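Local structure of pantothenate synthetase (Francisella tularensis subsp. tularensis, 3N8H) at residues Met4-Phe13 / Val89-Ile100; Ile100-Pro111 / Phe128-Lys137. The protein probably catalyses the ATP-dependent condensation of pantoate with beta-alanine to pantothenate, passing through a pantoyl-adenylate intermediate. All coordinates share one frame; numbering follows the deposited sequence.

Contact 1 (Met4-Phe13 / Val89-Ile100); sequences MIIADNIKQF and VDVLFNPSEKDI
At one margin of the six-stranded parallel sheet of this nucleotide-binding alpha/beta fold, strand 5-7 runs beside strand 91-93, Ile5 opposite Val91 and Ala7 opposite Phe93. Four backbone hydrogen bonds alternate between them: Ile5 N to Asp90 O, Leu92 N to Ile5 O, Ala7 N to Leu92 O and Asn94 N to Ala7 O. That from Ala7 N to Leu92 O, 2.7 Å long, is almost straight at 174°. On one face Ile6 and Leu92 lie side by side, Ile6 CG2 meeting Leu92 CD1 at 3.9 Å, while the selenium of Met4 rests 4.0 Å from Val89 CB.

The other face gathers aromatic rings. Phe13, on the first turn of helix 10-18, sets its CG over one face of the Phe93 ring, with Phe13 CB 3.9 Å from Phe93 CE1, and Pro95 CG sits over the opposite face. The two phenyl rings meet obliquely, their planes at 36°. Ile10 CD1 comes to the edge of Phe93, 3.8 Å from CZ, and Ile141 of helix 127-142 packs on both Ile10 and Phe13.

Where the strands end, both segments turn into helices. Asn9 OD1 caps the first by accepting from Gln12 N, and Ser96 and Asp99 form a capping box at the second. Asp99 OD1 takes the N-H of Ser96 at 3.0 Å, from above the carboxylate plane; Asp99 CG lies beside its own backbone N (chi1 -69°), which turns the carboxylate back toward the start of its helix. The capping side chains thus bond to backbone N-H groups at the helix starts, while backbone bonds and apolar packing hold the sheet contact itself.

Contact 2 (Ile100-Pro111 / Phe128-Lys137); sequences IYPDGNLLRIEP and FSGMLTVVLK
Ile109 lies across helix 127-142, its backbone gripped by two hydroxyls one helical turn apart. Thr133 OG1 accepts from Ile109 N at 2.8 Å, and Ser129 OG donates to Ile109 O over the same distance, from above the carbonyl plane. Different torsions bring the hydroxyls there: Ser129 holds OG opposite its own N (chi1 173°), whereas Thr133 keeps OG1 beside its N (chi1 -58°) and donates to Ser129 O. That carbonyl also receives Thr133 N, from the other face of its plane. A water donates to Ser129 OG and accepts from Asn105 ND2.

The side chain of Ile109 straddles the helix surface with its two branches: CG2 meets Leu132 CB at 3.7 Å, and CD1 reaches Leu136 CD2. Further along the strand, the ring of Pro111 presses CG against Leu132 CD1, 3.8 Å away.

At the other end, Lys137 runs extended until its last bend (chi4 -80°), which delivers NZ to Ile100 O at 2.8 Å. Its CD passes Ile100 CG2 at 3.7 Å and its CE lies obliquely by the Tyr101 ring. The ammonium has a second partner, Asp166 of the second subunit, in a salt bridge. Tyr101 OH, beside Val134 CB, bonds to Asn60 and Thr62.

Strand 107-111 pairs antiparallel with a strand of the second subunit, carrying a sheet across the dimer interface. Two side-chain hydroxyls satisfy the N and O of Ile109 that face the helix, which ties this interface strand to the helix by polar bonds as well as by packing.

Ile100 joins the two contacts in series: helix 97-100 closes contact 1, and the chain running on from it opens contact 2. Contact 1 lies at the margin of the central parallel sheet and is only partly buried, whereas contact 2 is buried and close to the predicted substrate-binding Gln63. Both touch the second subunit, but it is strand 107-111 of contact 2 that pairs antiparallel with it. In contact 1, strand against strand, backbone satisfies backbone, with side chains left to packing and helix capping. In contact 2, strand against helix, side chains supply the polar partners across the contact. Helix 127-142 serves both, through Ile141 in the first and its 128-137 portion in the second.

Contact 1 (Met4-Phe13 / Val89-Ile100)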
loop_
_atom_site.group_PDB
_atom_site.type_symbol
_atom_site.label_atom_id
_atom_site.label_comp_id
_atom_site.label_asym_id
_atom_site.label_seq_id
_atom_site.Cartn_x
_atom_site.Cartn_y
_atom_site.Cartn_z
HETATM N N MSE A 4 -17.775 -23.355 13.780
HETATM C CA MSE A 4 -16.982 -22.206 13.352
HETATM C C MSE A 4 -15.539 -22.634 13.198
HETATM O O MSE A 4 -14.991 -23.316 14.058
HETATM C CB MSE A 4 -17.071 -21.045 14.345
HETATM C CG MSE A 4 -16.272 -19.803 13.921
HETATM SE SE MSE A 4 -16.660 -18.276 15.075
HETATM C CE MSE A 4 -15.677 -18.839 16.674
ATOM N N ILE A 5 -14.934 -22.246 12.086
ATOM C CA ILE A 5 -13.522 -22.502 11.865
ATOM C C ILE A 5 -12.725 -21.353 12.443
ATOM O O ILE A 5 -12.986 -20.183 12.135
ATOM C CB ILE A 5 -13.201 -22.608 10.372
ATOM C CG1 ILE A 5 -13.905 -23.824 9.772
ATOM C CG2 ILE A 5 -11.689 -22.687 10.157
ATOM C CD1 ILE A 5 -14.003 -23.779 8.275
ATOM N N ILE A 6 -11.772 -21.681 13.301
ATOM C CA ILE A 6 -10.872 -20.673 13.845
ATOM C C ILE A 6 -9.522 -20.806 13.158
ATOM O O ILE A 6 -8.867 -21.847 13.246
ATOM C CB ILE A 6 -10.699 -20.836 15.366
ATOM C CG1 ILE A 6 -12.064 -20.780 16.063
ATOM C CG2 ILE A 6 -9.765 -19.775 15.900
ATOM C CD1 ILE A 6 -12.017 -20.969 17.586
ATOM N N ALA A 7 -9.124 -19.762 12.444
ATOM C CA ALA A 7 -7.865 -19.774 11.705
ATOM C C ALA A 7 -6.930 -18.789 12.359
ATOM O O ALA A 7 -7.104 -17.576 12.229
ATOM C CB ALA A 7 -8.083 -19.423 10.223
ATOM N N ASP A 8 -5.942 -19.314 13.074
ATOM C CA ASP A 8 -5.024 -18.480 13.841
ATOM C C ASP A 8 -3.734 -18.195 13.083
ATOM O O ASP A 8 -2.758 -17.739 13.672
ATOM C CB ASP A 8 -4.723 -19.108 15.206
ATOM C CG ASP A 8 -4.306 -20.563 15.102
ATOM O OD1 ASP A 8 -3.298 -20.856 14.425
ATOM O OD2 ASP A 8 -4.987 -21.416 15.707
ATOM N N ASN A 9 -3.740 -18.468 11.781
ATOM C CA ASN A 9 -2.613 -18.134 10.903
ATOM C C ASN A 9 -2.966 -18.135 9.411
ATOM O O ASN A 9 -4.038 -18.604 9.013
ATOM C CB ASN A 9 -1.381 -19.011 11.191
ATOM C CG ASN A 9 -1.636 -20.504 10.961
ATOM O OD1 ASN A 9 -1.863 -20.949 9.833
ATOM N ND2 ASN A 9 -1.565 -21.284 12.033
ATOM N N ILE A 10 -2.065 -17.584 8.598
ATOM C CA ILE A 10 -2.290 -17.407 7.166
ATOM C C ILE A 10 -2.518 -18.721 6.416
ATOM O O ILE A 10 -3.521 -18.875 5.702
ATOM C CB ILE A 10 -1.107 -16.648 6.501
ATOM C CG1 ILE A 10 -0.828 -15.342 7.241
ATOM C CG2 ILE A 10 -1.406 -16.352 5.039
ATOM C CD1 ILE A 10 -1.967 -14.367 7.172
ATOM N N LYS A 11 -1.580 -19.655 6.574
ATOM C CA LYS A 11 -1.683 -20.967 5.943
ATOM C C LYS A 11 -3.063 -21.522 6.211
ATOM O O LYS A 11 -3.800 -21.881 5.294
ATOM C CB LYS A 11 -0.618 -21.922 6.499
ATOM C CG LYS A 11 0.697 -21.940 5.723
ATOM C CD LYS A 11 1.204 -20.528 5.433
ATOM C CE LYS A 11 1.357 -20.284 3.929
ATOM N NZ LYS A 11 1.652 -18.859 3.601
ATOM N N GLN A 12 -3.419 -21.568 7.487
ATOM C CA GLN A 12 -4.712 -22.077 7.890
ATOM C C GLN A 12 -5.867 -21.300 7.259
ATOM O O GLN A 12 -6.910 -21.879 6.918
ATOM C CB GLN A 12 -4.824 -22.006 9.402
ATOM C CG GLN A 12 -5.456 -23.215 10.013
ATOM C CD GLN A 12 -5.948 -22.920 11.398
ATOM O OE1 GLN A 12 -5.295 -22.198 12.161
ATOM N NE2 GLN A 12 -7.117 -23.461 11.737
ATOM N N PHE A 13 -5.690 -19.985 7.122
ATOM C CA PHE A 13 -6.727 -19.179 6.512
ATOM C C PHE A 13 -6.803 -19.339 4.987
ATOM O O PHE A 13 -7.899 -19.383 4.415
ATOM C CB PHE A 13 -6.605 -17.700 6.853
ATOM C CG PHE A 13 -7.710 -16.895 6.260
ATOM C CD1 PHE A 13 -8.973 -16.922 6.832
ATOM C CD2 PHE A 13 -7.524 -16.190 5.082
ATOM C CE1 PHE A 13 -10.016 -16.216 6.265
ATOM C CE2 PHE A 13 -8.565 -15.497 4.506
ATOM C CZ PHE A 13 -9.819 -15.509 5.101
ATOM N N VAL A 89 -21.079 -17.286 13.024
ATOM C CA VAL A 89 -19.996 -16.807 12.170
ATOM C C VAL A 89 -19.207 -17.985 11.591
ATOM O O VAL A 89 -18.844 -18.899 12.313
ATOM C CB VAL A 89 -19.037 -15.845 12.927
ATOM C CG1 VAL A 89 -17.783 -15.613 12.104
ATOM C CG2 VAL A 89 -19.734 -14.515 13.207
ATOM N N ASP A 90 -18.942 -17.952 10.288
ATOM C CA ASP A 90 -18.316 -19.077 9.609
ATOM C C ASP A 90 -16.827 -19.181 9.910
ATOM O O ASP A 90 -16.343 -20.267 10.225
ATOM C CB ASP A 90 -18.585 -19.025 8.099
ATOM C CG ASP A 90 -20.071 -18.947 7.784
ATOM O OD1 ASP A 90 -20.534 -17.869 7.354
ATOM O OD2 ASP A 90 -20.784 -19.955 8.006
ATOM N N VAL A 91 -16.102 -18.064 9.842
ATOM C CA VAL A 91 -14.652 -18.106 10.070
ATOM C C VAL A 91 -14.173 -17.010 11.000
ATOM O O VAL A 91 -14.470 -15.840 10.773
ATOM C CB VAL A 91 -13.832 -17.959 8.756
ATOM C CG1 VAL A 91 -12.346 -18.118 9.044
ATOM C CG2 VAL A 91 -14.284 -18.964 7.716
ATOM N N LEU A 92 -13.435 -17.392 12.038
ATOM C CA LEU A 92 -12.695 -16.426 12.855
ATOM C C LEU A 92 -11.252 -16.415 12.365
ATOM O O LEU A 92 -10.564 -17.445 12.393
ATOM C CB LEU A 92 -12.678 -16.843 14.320
ATOM C CG LEU A 92 -12.356 -15.792 15.392
ATOM C CD1 LEU A 92 -11.424 -16.305 16.496
ATOM C CD2 LEU A 92 -11.884 -14.463 14.819
ATOM N N PHE A 93 -10.785 -15.251 11.933
ATOM C CA PHE A 93 -9.390 -15.095 11.563
ATOM C C PHE A 93 -8.697 -14.276 12.632
ATOM O O PHE A 93 -8.928 -13.068 12.759
ATOM C CB PHE A 93 -9.262 -14.387 10.223
ATOM C CG PHE A 93 -7.849 -14.164 9.798
ATOM C CD1 PHE A 93 -6.912 -15.173 9.911
ATOM C CD2 PHE A 93 -7.453 -12.938 9.279
ATOM C CE1 PHE A 93 -5.599 -14.966 9.504
ATOM C CE2 PHE A 93 -6.152 -12.732 8.871
ATOM C CZ PHE A 93 -5.223 -13.739 8.987
ATOM N N ASN A 94 -7.829 -14.940 13.380
ATOM C CA ASN A 94 -7.215 -14.376 14.563
ATOM C C ASN A 94 -5.701 -14.559 14.464
ATOM O O ASN A 94 -5.138 -15.471 15.095
ATOM C CB ASN A 94 -7.768 -15.123 15.778
ATOM C CG ASN A 94 -7.159 -14.671 17.071
ATOM O OD1 ASN A 94 -6.899 -15.486 17.963
ATOM N ND2 ASN A 94 -6.922 -13.366 17.188
ATOM N N PRO A 95 -5.039 -13.721 13.641
ATOM C CA PRO A 95 -3.619 -13.923 13.355
ATOM C C PRO A 95 -2.744 -13.262 14.400
ATOM O O PRO A 95 -3.220 -12.460 15.197
ATOM C CB PRO A 95 -3.424 -13.238 11.994
ATOM C CG PRO A 95 -4.449 -12.151 11.987
ATOM C CD PRO A 95 -5.591 -12.568 12.902
ATOM N N SER A 96 -1.467 -13.624 14.382
ATOM C CA SER A 96 -0.467 -13.058 15.271
ATOM C C SER A 96 0.236 -11.904 14.554
ATOM O O SER A 96 0.135 -11.754 13.331
ATOM C CB SER A 96 0.571 -14.127 15.634
ATOM O OG SER A 96 1.457 -14.369 14.540
ATOM N N GLU A 97 0.952 -11.093 15.318
ATOM C CA GLU A 97 1.738 -10.005 14.756
ATOM C C GLU A 97 2.650 -10.511 13.653
ATOM O O GLU A 97 2.786 -9.877 12.610
ATOM C CB GLU A 97 2.612 -9.389 15.839
ATOM C CG GLU A 97 2.215 -8.010 16.270
ATOM C CD GLU A 97 3.333 -7.336 17.035
ATOM O OE1 GLU A 97 3.296 -7.349 18.281
ATOM O OE2 GLU A 97 4.250 -6.801 16.383
ATOM N N LYS A 98 3.294 -11.649 13.901
ATOM C CA LYS A 98 4.249 -12.205 12.955
ATOM C C LYS A 98 3.562 -12.614 11.659
ATOM O O LYS A 98 4.117 -12.446 10.578
ATOM C CB LYS A 98 4.962 -13.414 13.560
ATOM C CG LYS A 98 5.960 -13.096 14.657
ATOM C CD LYS A 98 6.381 -14.375 15.403
ATOM C CE LYS A 98 6.981 -15.416 14.456
ATOM N NZ LYS A 98 5.997 -15.999 13.494
ATOM N N ASP A 99 2.360 -13.172 11.766
ATOM C CA ASP A 99 1.593 -13.521 10.563
ATOM C C ASP A 99 1.423 -12.273 9.675
ATOM O O ASP A 99 1.612 -12.318 8.457
ATOM C CB ASP A 99 0.212 -14.050 10.941
ATOM C CG ASP A 99 0.267 -15.415 11.623
ATOM O OD1 ASP A 99 -0.635 -15.710 12.444
ATOM O OD2 ASP A 99 1.216 -16.176 11.347
ATOM N N ILE A 100 1.061 -11.160 10.296
ATOM C CA ILE A 100 0.665 -9.974 9.540
ATOM C C ILE A 100 1.855 -9.131 9.095
ATOM O O ILE A 100 1.859 -8.559 7.986
ATOM C CB ILE A 100 -0.366 -9.111 10.325
ATOM C CG1 ILE A 100 -1.633 -9.923 10.589
ATOM C CG2 ILE A 100 -0.725 -7.849 9.538
ATOM C CD1 ILE A 100 -2.293 -10.477 9.322
#

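Contact 2 (Ile100-Pro111 / Phe128-Lys137)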
loop_
_atom_site.group_PDB
_atom_site.type_symbol
_atom_site.label_atom_id
_atom_site.label_comp_id
_atom_site.label_asym_id
_atom_site.label_seq_id
_atom_site.Cartn_x
_atom_site.Cartn_y
_atom_site.Cartn_z
ATOM N N ILE A 100 1.061 -11.160 10.296
ATOM C CA ILE A 100 0.665 -9.974 9.540
ATOM C C ILE A 100 1.855 -9.131 9.095
ATOM O O ILE A 100 1.859 -8.559 7.986
ATOM C CB ILE A 100 -0.366 -9.111 10.325
ATOM C CG1 ILE A 100 -1.633 -9.923 10.589
ATOM C CG2 ILE A 100 -0.725 -7.849 9.538
ATOM C CD1 ILE A 100 -2.293 -10.477 9.322
ATOM N N TYR A 101 2.854 -9.055 9.968
ATOM C CA TYR A 101 4.080 -8.311 9.709
ATOM C C TYR A 101 5.267 -9.241 9.849
ATOM O O TYR A 101 5.981 -9.184 10.839
ATOM C CB TYR A 101 4.246 -7.205 10.732
ATOM C CG TYR A 101 3.127 -6.211 10.709
ATOM C CD1 TYR A 101 3.117 -5.155 9.787
ATOM C CD2 TYR A 101 2.071 -6.327 11.605
ATOM C CE1 TYR A 101 2.087 -4.246 9.778
ATOM C CE2 TYR A 101 1.046 -5.425 11.615
ATOM C CZ TYR A 101 1.047 -4.388 10.706
ATOM O OH TYR A 101 0.001 -3.496 10.741
ATOM N N PRO A 102 5.479 -10.106 8.849
ATOM C CA PRO A 102 6.573 -11.078 8.892
ATOM C C PRO A 102 7.936 -10.432 9.147
ATOM O O PRO A 102 8.759 -11.026 9.838
ATOM C CB PRO A 102 6.530 -11.728 7.498
ATOM C CG PRO A 102 5.647 -10.819 6.654
ATOM C CD PRO A 102 4.664 -10.238 7.631
ATOM N N ASP A 103 8.164 -9.230 8.605
ATOM C CA ASP A 103 9.477 -8.583 8.661
ATOM C C ASP A 103 9.385 -7.250 9.404
ATOM O O ASP A 103 10.276 -6.403 9.308
ATOM C CB ASP A 103 10.018 -8.340 7.239
ATOM C CG ASP A 103 10.161 -9.629 6.443
ATOM O OD1 ASP A 103 10.849 -10.545 6.949
ATOM O OD2 ASP A 103 9.587 -9.735 5.323
ATOM N N GLY A 104 8.301 -7.078 10.150
ATOM C CA GLY A 104 8.034 -5.828 10.836
ATOM C C GLY A 104 7.266 -4.863 9.956
ATOM O O GLY A 104 6.791 -5.224 8.881
ATOM N N ASN A 105 7.171 -3.616 10.402
ATOM C CA ASN A 105 6.404 -2.605 9.689
ATOM C C ASN A 105 7.288 -1.825 8.729
ATOM O O ASN A 105 7.603 -0.672 8.977
ATOM C CB ASN A 105 5.712 -1.655 10.687
ATOM C CG ASN A 105 4.656 -0.777 10.035
ATOM O OD1 ASN A 105 4.061 -1.137 9.028
ATOM N ND2 ASN A 105 4.402 0.381 10.635
ATOM N N LEU A 106 7.658 -2.457 7.620
ATOM C CA LEU A 106 8.688 -1.925 6.727
ATOM C C LEU A 106 8.090 -1.119 5.573
ATOM O O LEU A 106 8.682 -0.141 5.138
ATOM C CB LEU A 106 9.562 -3.054 6.183
ATOM C CG LEU A 106 10.367 -3.886 7.188
ATOM C CD1 LEU A 106 11.370 -4.705 6.435
ATOM C CD2 LEU A 106 11.055 -3.006 8.249
ATOM N N LEU A 107 6.927 -1.546 5.080
ATOM C CA LEU A 107 6.213 -0.834 4.000
ATOM C C LEU A 107 4.846 -0.383 4.497
ATOM O O LEU A 107 4.029 -1.207 4.931
ATOM C CB LEU A 107 6.025 -1.748 2.783
ATOM C CG LEU A 107 7.290 -2.289 2.116
ATOM C CD1 LEU A 107 6.894 -3.218 0.948
ATOM C CD2 LEU A 107 8.195 -1.161 1.658
ATOM N N ARG A 108 4.595 0.917 4.434
ATOM C CA ARG A 108 3.415 1.475 5.064
ATOM C C ARG A 108 2.626 2.291 4.072
ATOM O O ARG A 108 3.202 2.956 3.210
ATOM C CB ARG A 108 3.818 2.400 6.227
ATOM C CG ARG A 108 4.566 1.700 7.337
ATOM C CD ARG A 108 5.461 2.671 8.028
ATOM N NE ARG A 108 6.502 1.993 8.781
ATOM C CZ ARG A 108 7.080 2.507 9.858
ATOM N NH1 ARG A 108 6.705 3.703 10.298
ATOM N NH2 ARG A 108 8.024 1.831 10.493
ATOM N N ILE A 109 1.311 2.255 4.218
ATOM C CA ILE A 109 0.443 3.157 3.485
ATOM C C ILE A 109 0.419 4.481 4.228
ATOM O O ILE A 109 0.110 4.518 5.422
ATOM C CB ILE A 109 -0.992 2.612 3.385
ATOM C CG1 ILE A 109 -1.028 1.383 2.478
ATOM C CG2 ILE A 109 -1.901 3.674 2.821
ATOM C CD1 ILE A 109 -0.758 1.697 1.032
ATOM N N GLU A 110 0.752 5.555 3.519
ATOM C CA GLU A 110 0.847 6.892 4.101
ATOM C C GLU A 110 -0.226 7.751 3.459
ATOM O O GLU A 110 -0.229 7.923 2.241
ATOM C CB GLU A 110 2.213 7.487 3.748
ATOM C CG GLU A 110 2.745 8.518 4.701
ATOM C CD GLU A 110 3.168 7.923 6.033
ATOM O OE1 GLU A 110 4.191 7.196 6.082
ATOM O OE2 GLU A 110 2.472 8.193 7.034
ATOM N N PRO A 111 -1.149 8.300 4.262
ATOM C CA PRO A 111 -2.187 9.099 3.644
ATOM C C PRO A 111 -1.756 10.570 3.515
ATOM O O PRO A 111 -1.402 11.223 4.491
ATOM C CB PRO A 111 -3.361 8.987 4.631
ATOM C CG PRO A 111 -2.766 8.433 5.943
ATOM C CD PRO A 111 -1.283 8.251 5.726
ATOM N N PHE A 128 -3.559 6.647 11.330
ATOM C CA PHE A 128 -4.249 6.324 10.068
ATOM C C PHE A 128 -3.339 5.525 9.143
ATOM O O PHE A 128 -3.812 4.693 8.350
ATOM C CB PHE A 128 -4.782 7.601 9.361
ATOM C CG PHE A 128 -6.099 8.124 9.925
ATOM C CD1 PHE A 128 -7.033 7.256 10.479
ATOM C CD2 PHE A 128 -6.409 9.481 9.869
ATOM C CE1 PHE A 128 -8.250 7.716 10.986
ATOM C CE2 PHE A 128 -7.621 9.950 10.368
ATOM C CZ PHE A 128 -8.540 9.061 10.932
ATOM N N SER A 129 -2.029 5.762 9.253
ATOM C CA SER A 129 -1.062 5.006 8.465
ATOM C C SER A 129 -1.104 3.541 8.910
ATOM O O SER A 129 -1.158 2.637 8.082
ATOM C CB SER A 129 0.345 5.596 8.592
ATOM O OG SER A 129 1.320 4.773 7.970
ATOM N N GLY A 130 -1.104 3.310 10.221
ATOM C CA GLY A 130 -1.181 1.955 10.748
ATOM C C GLY A 130 -2.429 1.203 10.320
ATOM O O GLY A 130 -2.364 0.025 9.948
HETATM N N MSE A 131 -3.558 1.902 10.387
HETATM C CA MSE A 131 -4.895 1.379 10.113
HETATM C C MSE A 131 -5.024 0.977 8.641
HETATM O O MSE A 131 -5.453 -0.131 8.311
HETATM C CB MSE A 131 -5.913 2.486 10.432
HETATM C CG MSE A 131 -7.358 2.140 10.289
HETATM SE SE MSE A 131 -7.965 2.264 8.415
HETATM C CE MSE A 131 -8.003 4.261 8.340
ATOM N N LEU A 132 -4.645 1.889 7.766
ATOM C CA LEU A 132 -4.682 1.654 6.314
ATOM C C LEU A 132 -3.774 0.501 5.857
ATOM O O LEU A 132 -4.134 -0.259 4.960
ATOM C CB LEU A 132 -4.289 2.934 5.578
ATOM C CG LEU A 132 -5.380 4.004 5.628
ATOM C CD1 LEU A 132 -4.869 5.337 5.057
ATOM C CD2 LEU A 132 -6.637 3.504 4.873
ATOM N N THR A 133 -2.596 0.380 6.466
ATOM C CA THR A 133 -1.661 -0.687 6.119
ATOM C C THR A 133 -2.230 -2.071 6.511
ATOM O O THR A 133 -2.255 -3.007 5.702
ATOM C CB THR A 133 -0.282 -0.467 6.801
ATOM O OG1 THR A 133 0.250 0.816 6.411
ATOM C CG2 THR A 133 0.694 -1.558 6.394
ATOM N N VAL A 134 -2.710 -2.184 7.740
ATOM C CA VAL A 134 -3.298 -3.445 8.195
ATOM C C VAL A 134 -4.603 -3.736 7.448
ATOM O O VAL A 134 -4.879 -4.880 7.116
ATOM C CB VAL A 134 -3.494 -3.501 9.741
ATOM C CG1 VAL A 134 -4.730 -2.723 10.181
ATOM C CG2 VAL A 134 -3.620 -4.953 10.183
ATOM N N VAL A 135 -5.394 -2.709 7.146
ATOM C CA VAL A 135 -6.639 -2.951 6.411
ATOM C C VAL A 135 -6.346 -3.479 4.988
ATOM O O VAL A 135 -6.930 -4.479 4.529
ATOM C CB VAL A 135 -7.555 -1.677 6.391
ATOM C CG1 VAL A 135 -8.690 -1.825 5.378
ATOM C CG2 VAL A 135 -8.126 -1.431 7.778
ATOM N N LEU A 136 -5.394 -2.839 4.319
ATOM C CA LEU A 136 -4.936 -3.328 3.016
ATOM C C LEU A 136 -4.506 -4.802 3.095
ATOM O O LEU A 136 -4.879 -5.604 2.249
ATOM C CB LEU A 136 -3.783 -2.467 2.473
ATOM C CG LEU A 136 -3.328 -2.849 1.054
ATOM C CD1 LEU A 136 -4.521 -3.050 0.097
ATOM C CD2 LEU A 136 -2.350 -1.818 0.475
ATOM N N LYS A 137 -3.708 -5.147 4.098
ATOM C CA LYS A 137 -3.270 -6.538 4.275
ATOM C C LYS A 137 -4.445 -7.513 4.477
ATOM O O LYS A 137 -4.519 -8.576 3.850
ATOM C CB LYS A 137 -2.304 -6.615 5.468
ATOM C CG LYS A 137 -0.901 -6.071 5.164
ATOM C CD LYS A 137 -0.112 -5.870 6.483
ATOM C CE LYS A 137 1.363 -5.514 6.193
ATOM N NZ LYS A 137 2.183 -6.722 5.867
HETATM O O HOH W 1 2.150 2.413 9.642
#